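Local coordinates for uncharacterized protein MJ0754 (Methanocaldococcus jannaschii, PDB 3Q4N), which is of unknown function but is a ferritin-like four-helix bundle protein that binds metal, probably at a dinuclear centre, at residues B[102-115]-B[153-166]. Residues are numbered along the deposited sequence; the frame is centred on the assembly and turned at random.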
loop_
_atom_site.group_PDB
_atom_site.type_symbol
_atom_site.label_atom_id
_atom_site.label_comp_id
_atom_site.label_asym_id
_atom_site.label_seq_id
_atom_site.Cartn_x
_atom_site.Cartn_y
_atom_site.Cartn_z
ATOM N N GLU B 102 12.104 -21.839 -6.368
ATOM C CA GLU B 102 11.347 -21.529 -7.578
ATOM C C GLU B 102 9.939 -21.009 -7.276
ATOM O O GLU B 102 9.580 -19.911 -7.700
ATOM C CB GLU B 102 11.260 -22.750 -8.476
ATOM C CG GLU B 102 12.466 -22.894 -9.355
ATOM C CD GLU B 102 12.537 -24.238 -10.031
ATOM O OE1 GLU B 102 13.098 -24.310 -11.146
ATOM O OE2 GLU B 102 12.044 -25.224 -9.441
ATOM N N VAL B 103 9.142 -21.774 -6.538
ATOM C CA VAL B 103 7.811 -21.299 -6.188
ATOM C C VAL B 103 7.890 -19.903 -5.517
ATOM O O VAL B 103 7.028 -19.040 -5.757
ATOM C CB VAL B 103 7.039 -22.327 -5.318
ATOM C CG1 VAL B 103 5.566 -21.905 -5.155
ATOM C CG2 VAL B 103 7.146 -23.752 -5.912
ATOM N N ASP B 104 8.940 -19.677 -4.716
ATOM C CA ASP B 104 9.127 -18.391 -4.037
ATOM C C ASP B 104 9.423 -17.252 -4.991
ATOM O O ASP B 104 8.667 -16.271 -5.048
ATOM C CB ASP B 104 10.215 -18.474 -2.978
ATOM C CG ASP B 104 9.710 -19.097 -1.671
ATOM O OD1 ASP B 104 8.475 -19.077 -1.430
ATOM O OD2 ASP B 104 10.549 -19.607 -0.884
ATOM N N ALA B 105 10.527 -17.386 -5.727
ATOM C CA ALA B 105 10.828 -16.525 -6.880
ATOM C C ALA B 105 9.547 -16.089 -7.551
ATOM O O ALA B 105 9.280 -14.901 -7.684
ATOM C CB ALA B 105 11.695 -17.256 -7.875
ATOM N N LEU B 106 8.744 -17.069 -7.947
ATOM C CA LEU B 106 7.451 -16.832 -8.590
ATOM C C LEU B 106 6.475 -15.992 -7.753
ATOM O O LEU B 106 5.864 -15.067 -8.273
ATOM C CB LEU B 106 6.821 -18.167 -8.959
ATOM C CG LEU B 106 7.291 -18.733 -10.285
ATOM C CD1 LEU B 106 6.627 -20.063 -10.523
ATOM C CD2 LEU B 106 6.948 -17.766 -11.395
ATOM N N LYS B 107 6.339 -16.317 -6.463
ATOM C CA LYS B 107 5.463 -15.559 -5.569
ATOM C C LYS B 107 5.937 -14.115 -5.399
ATOM O O LYS B 107 5.132 -13.188 -5.425
ATOM C CB LYS B 107 5.344 -16.239 -4.202
ATOM C CG LYS B 107 4.639 -17.599 -4.193
ATOM C CD LYS B 107 4.339 -18.012 -2.740
ATOM C CE LYS B 107 4.027 -19.509 -2.559
ATOM N NZ LYS B 107 2.610 -19.859 -2.920
ATOM N N VAL B 108 7.244 -13.934 -5.229
ATOM C CA VAL B 108 7.828 -12.598 -5.147
ATOM C C VAL B 108 7.430 -11.769 -6.364
ATOM O O VAL B 108 7.011 -10.618 -6.238
ATOM C CB VAL B 108 9.349 -12.653 -5.092
ATOM C CG1 VAL B 108 9.895 -11.273 -5.245
ATOM C CG2 VAL B 108 9.816 -13.245 -3.788
ATOM N N GLY B 109 7.570 -12.370 -7.543
ATOM C CA GLY B 109 7.184 -11.722 -8.785
ATOM C C GLY B 109 5.780 -11.180 -8.652
ATOM O O GLY B 109 5.578 -9.965 -8.619
ATOM N N ALA B 110 4.820 -12.095 -8.540
ATOM C CA ALA B 110 3.423 -11.754 -8.343
ATOM C C ALA B 110 3.284 -10.576 -7.419
ATOM O O ALA B 110 2.511 -9.655 -7.700
ATOM C CB ALA B 110 2.676 -12.917 -7.784
ATOM N N THR B 111 4.069 -10.600 -6.346
ATOM C CA THR B 111 3.935 -9.649 -5.247
ATOM C C THR B 111 4.380 -8.241 -5.616
ATOM O O THR B 111 3.838 -7.263 -5.112
ATOM C CB THR B 111 4.752 -10.102 -4.037
ATOM O OG1 THR B 111 4.384 -11.450 -3.670
ATOM C CG2 THR B 111 4.538 -9.153 -2.869
ATOM N N ILE B 112 5.382 -8.139 -6.478
ATOM C CA ILE B 112 5.884 -6.846 -6.911
ATOM C C ILE B 112 4.811 -6.180 -7.788
ATOM O O ILE B 112 4.551 -4.965 -7.716
ATOM C CB ILE B 112 7.208 -7.031 -7.666
ATOM C CG1 ILE B 112 8.306 -7.396 -6.679
ATOM C CG2 ILE B 112 7.606 -5.773 -8.434
ATOM C CD1 ILE B 112 9.384 -8.326 -7.273
ATOM N N GLU B 113 4.180 -7.017 -8.593
ATOM C CA GLU B 113 3.154 -6.592 -9.498
ATOM C C GLU B 113 1.855 -6.225 -8.757
ATOM O O GLU B 113 1.099 -5.342 -9.174
ATOM C CB GLU B 113 2.952 -7.708 -10.523
ATOM C CG GLU B 113 4.217 -8.001 -11.342
ATOM C CD GLU B 113 4.598 -6.853 -12.281
ATOM O OE1 GLU B 113 3.944 -5.791 -12.249
ATOM O OE2 GLU B 113 5.562 -6.990 -13.054
ATOM N N ASP B 114 1.613 -6.916 -7.648
ATOM C CA ASP B 114 0.481 -6.644 -6.759
ATOM C C ASP B 114 0.638 -5.220 -6.197
ATOM O O ASP B 114 -0.254 -4.362 -6.311
ATOM C CB ASP B 114 0.499 -7.694 -5.642
ATOM C CG ASP B 114 -0.726 -7.651 -4.754
ATOM O OD1 ASP B 114 -1.494 -6.648 -4.768
ATOM O OD2 ASP B 114 -0.909 -8.641 -4.016
ATOM N N LEU B 115 1.809 -4.990 -5.616
ATOM C CA LEU B 115 2.198 -3.709 -5.124
ATOM C C LEU B 115 2.321 -2.710 -6.265
ATOM O O LEU B 115 2.197 -1.503 -6.063
ATOM C CB LEU B 115 3.527 -3.844 -4.412
ATOM C CG LEU B 115 3.938 -2.593 -3.653
ATOM C CD1 LEU B 115 2.747 -1.934 -2.976
ATOM C CD2 LEU B 115 4.962 -2.975 -2.610
ATOM N N MET B 153 2.285 -19.218 -14.510
ATOM C CA MET B 153 3.487 -19.929 -14.109
ATOM C C MET B 153 3.345 -20.592 -12.737
ATOM O O MET B 153 3.869 -21.683 -12.508
ATOM C CB MET B 153 4.655 -18.960 -14.109
ATOM C CG MET B 153 5.965 -19.626 -14.353
ATOM S SD MET B 153 5.980 -20.353 -15.962
ATOM C CE MET B 153 5.682 -18.893 -16.976
ATOM N N LEU B 154 2.627 -19.930 -11.832
ATOM C CA LEU B 154 2.391 -20.474 -10.485
ATOM C C LEU B 154 1.541 -21.714 -10.526
ATOM O O LEU B 154 1.872 -22.707 -9.867
ATOM C CB LEU B 154 1.760 -19.446 -9.541
ATOM C CG LEU B 154 2.789 -18.574 -8.808
ATOM C CD1 LEU B 154 2.074 -17.447 -8.111
ATOM C CD2 LEU B 154 3.657 -19.341 -7.800
ATOM N N ASN B 155 0.457 -21.646 -11.303
ATOM C CA ASN B 155 -0.391 -22.800 -11.576
ATOM C C ASN B 155 0.411 -24.008 -12.096
ATOM O O ASN B 155 0.197 -25.131 -11.669
ATOM C CB ASN B 155 -1.454 -22.432 -12.606
ATOM C CG ASN B 155 -2.349 -21.287 -12.158
ATOM O OD1 ASN B 155 -3.010 -20.648 -12.998
ATOM N ND2 ASN B 155 -2.381 -21.014 -10.838
ATOM N N ASN B 156 1.339 -23.755 -13.012
ATOM C CA ASN B 156 2.265 -24.769 -13.480
ATOM C C ASN B 156 3.082 -25.440 -12.365
ATOM O O ASN B 156 3.597 -26.547 -12.556
ATOM C CB ASN B 156 3.204 -24.177 -14.534
ATOM C CG ASN B 156 2.464 -23.606 -15.724
ATOM O OD1 ASN B 156 2.945 -22.677 -16.362
ATOM N ND2 ASN B 156 1.291 -24.151 -16.026
ATOM N N TYR B 157 3.209 -24.780 -11.218
ATOM C CA TYR B 157 3.884 -25.376 -10.064
ATOM C C TYR B 157 2.863 -25.734 -8.964
ATOM O O TYR B 157 3.193 -25.798 -7.760
ATOM C CB TYR B 157 4.953 -24.427 -9.501
ATOM C CG TYR B 157 6.265 -24.313 -10.267
ATOM C CD1 TYR B 157 7.485 -24.475 -9.596
ATOM C CD2 TYR B 157 6.299 -24.004 -11.640
ATOM C CE1 TYR B 157 8.710 -24.358 -10.266
ATOM C CE2 TYR B 157 7.520 -23.872 -12.320
ATOM C CZ TYR B 157 8.727 -24.055 -11.621
ATOM O OH TYR B 157 9.956 -23.948 -12.258
ATOM N N GLY B 158 1.618 -25.959 -9.387
ATOM C CA GLY B 158 0.523 -26.318 -8.473
ATOM C C GLY B 158 0.386 -25.387 -7.272
ATOM O O GLY B 158 0.180 -25.855 -6.136
ATOM N N SER B 159 0.508 -24.079 -7.527
ATOM C CA SER B 159 0.308 -23.050 -6.517
ATOM C C SER B 159 -0.598 -21.943 -7.050
ATOM O O SER B 159 -0.967 -21.941 -8.220
ATOM C CB SER B 159 1.657 -22.488 -6.069
ATOM O OG SER B 159 1.544 -21.796 -4.837
ATOM N N ASN B 160 -0.972 -21.015 -6.180
ATOM C CA ASN B 160 -1.823 -19.868 -6.550
ATOM C C ASN B 160 -1.298 -18.581 -5.906
ATOM O O ASN B 160 -0.144 -18.538 -5.486
ATOM C CB ASN B 160 -3.294 -20.115 -6.158
ATOM C CG ASN B 160 -3.468 -20.526 -4.669
ATOM O OD1 ASN B 160 -4.453 -21.197 -4.313
ATOM N ND2 ASN B 160 -2.510 -20.135 -3.807
ATOM N N TYR B 161 -2.142 -17.552 -5.816
ATOM C CA TYR B 161 -1.777 -16.311 -5.134
ATOM C C TYR B 161 -2.990 -15.553 -4.610
ATOM O O TYR B 161 -4.042 -15.536 -5.269
ATOM C CB TYR B 161 -1.015 -15.404 -6.086
ATOM C CG TYR B 161 -0.500 -14.144 -5.435
ATOM C CD1 TYR B 161 0.577 -14.181 -4.550
ATOM C CD2 TYR B 161 -1.089 -12.917 -5.704
ATOM C CE1 TYR B 161 1.049 -13.031 -3.962
ATOM C CE2 TYR B 161 -0.626 -11.767 -5.123
ATOM C CZ TYR B 161 0.441 -11.826 -4.253
ATOM O OH TYR B 161 0.898 -10.663 -3.677
ATOM N N THR B 162 -2.856 -14.906 -3.451
ATOM C CA THR B 162 -3.905 -13.967 -3.050
ATOM C C THR B 162 -3.375 -12.561 -2.962
ATOM O O THR B 162 -2.352 -12.325 -2.329
ATOM C CB THR B 162 -4.625 -14.335 -1.737
ATOM O OG1 THR B 162 -4.283 -15.669 -1.363
ATOM C CG2 THR B 162 -6.182 -14.225 -1.922
ATOM N N PRO B 163 -4.073 -11.621 -3.602
ATOM C CA PRO B 163 -3.808 -10.201 -3.540
ATOM C C PRO B 163 -3.573 -9.729 -2.110
ATOM O O PRO B 163 -4.123 -10.303 -1.182
ATOM C CB PRO B 163 -5.106 -9.592 -4.080
ATOM C CG PRO B 163 -6.101 -10.713 -4.099
ATOM C CD PRO B 163 -5.276 -11.894 -4.392
ATOM N N GLN B 164 -2.741 -8.708 -1.934
ATOM C CA GLN B 164 -2.445 -8.173 -0.610
ATOM C C GLN B 164 -2.697 -6.693 -0.630
ATOM O O GLN B 164 -2.983 -6.093 0.403
ATOM C CB GLN B 164 -0.986 -8.423 -0.234
ATOM C CG GLN B 164 -0.586 -9.887 -0.222
ATOM C CD GLN B 164 0.932 -10.103 -0.214
ATOM O OE1 GLN B 164 1.624 -9.780 -1.174
ATOM N NE2 GLN B 164 1.444 -10.675 0.867
ATOM N N TYR B 165 -2.592 -6.113 -1.822
ATOM C CA TYR B 165 -2.626 -4.671 -1.991
ATOM C C TYR B 165 -3.728 -4.244 -2.906
ATOM O O TYR B 165 -4.345 -3.207 -2.667
ATOM C CB TYR B 165 -1.292 -4.178 -2.528
ATOM C CG TYR B 165 -0.135 -4.639 -1.674
ATOM C CD1 TYR B 165 -0.050 -4.256 -0.334
ATOM C CD2 TYR B 165 0.867 -5.467 -2.197
ATOM C CE1 TYR B 165 1.000 -4.670 0.467
ATOM C CE2 TYR B 165 1.927 -5.886 -1.405
ATOM C CZ TYR B 165 1.984 -5.486 -0.065
ATOM O OH TYR B 165 3.016 -5.892 0.758
ATOM N N ILE B 166 -3.968 -5.018 -3.963
ATOM C CA ILE B 166 -5.146 -4.774 -4.817
ATOM C C ILE B 166 -6.339 -5.545 -4.259
ATOM O O ILE B 166 -6.149 -6.431 -3.434
ATOM C CB ILE B 166 -4.910 -5.132 -6.296
ATOM C CG1 ILE B 166 -4.406 -6.568 -6.422
ATOM C CG2 ILE B 166 -3.947 -4.141 -6.917
ATOM C CD1 ILE B 166 -4.681 -7.193 -7.758
#
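The carboxylate of Asp-114 takes the backbone N-H groups of three successive residues, Gln-164, Tyr-165 and Ile-166. Asp-114 OD2 receives Gln-164 N on its syn lone pair at 2.8 Å. Asp-114 OD1 accepts twice: Ile-166 N comes nearly in line with the C-O bond at 3.1 Å from Asp-114 OD1, and Tyr-165 N lies on the syn side, 33° out of the carboxylate plane. Tyr-161 OH lies 2.7 Å from Asp-114 OD2, and Gln-164 OE1 is a second possible acceptor for its proton. Asp-114 CG stands anti to the backbone N (chi1 -172°), which carries the carboxylate out to the facing loop. A leucine here would probably leave the three N-H groups without their acceptor and let the loop at 164-166 shift.

Further along, Lys-107 NZ donates to Ser-159 OG at 2.9 Å. Three CH-pi contacts lead the packing. Ala-110 CB lies over the centre of the Tyr-161 ring, Leu-115 CD1 covers one face of Tyr-165, and Leu-106 CD1 covers one face of Tyr-157 toward the rim. Leu-106 CB also meets Leu-154 CD2 at 3.6 Å, while Leu-106 CD2 touches Met-153 CG. A Schellman motif with Gly-158 at C-prime ends helix 130-155 and turns the chain back along helix 102-125. From the same loop, Gln-164 O accepts a hydrogen bond from Lys-86 NZ of the second subunit.

The loop after the last long bundle helix is thus fixed to helix 102-125 by the buried carboxylate of Asp-114 at its far end, with apolar packing along the contact and the Lys-107 to Ser-159 bond between. The dense set of N-H donors would be expected to keep Asp-114 ionised.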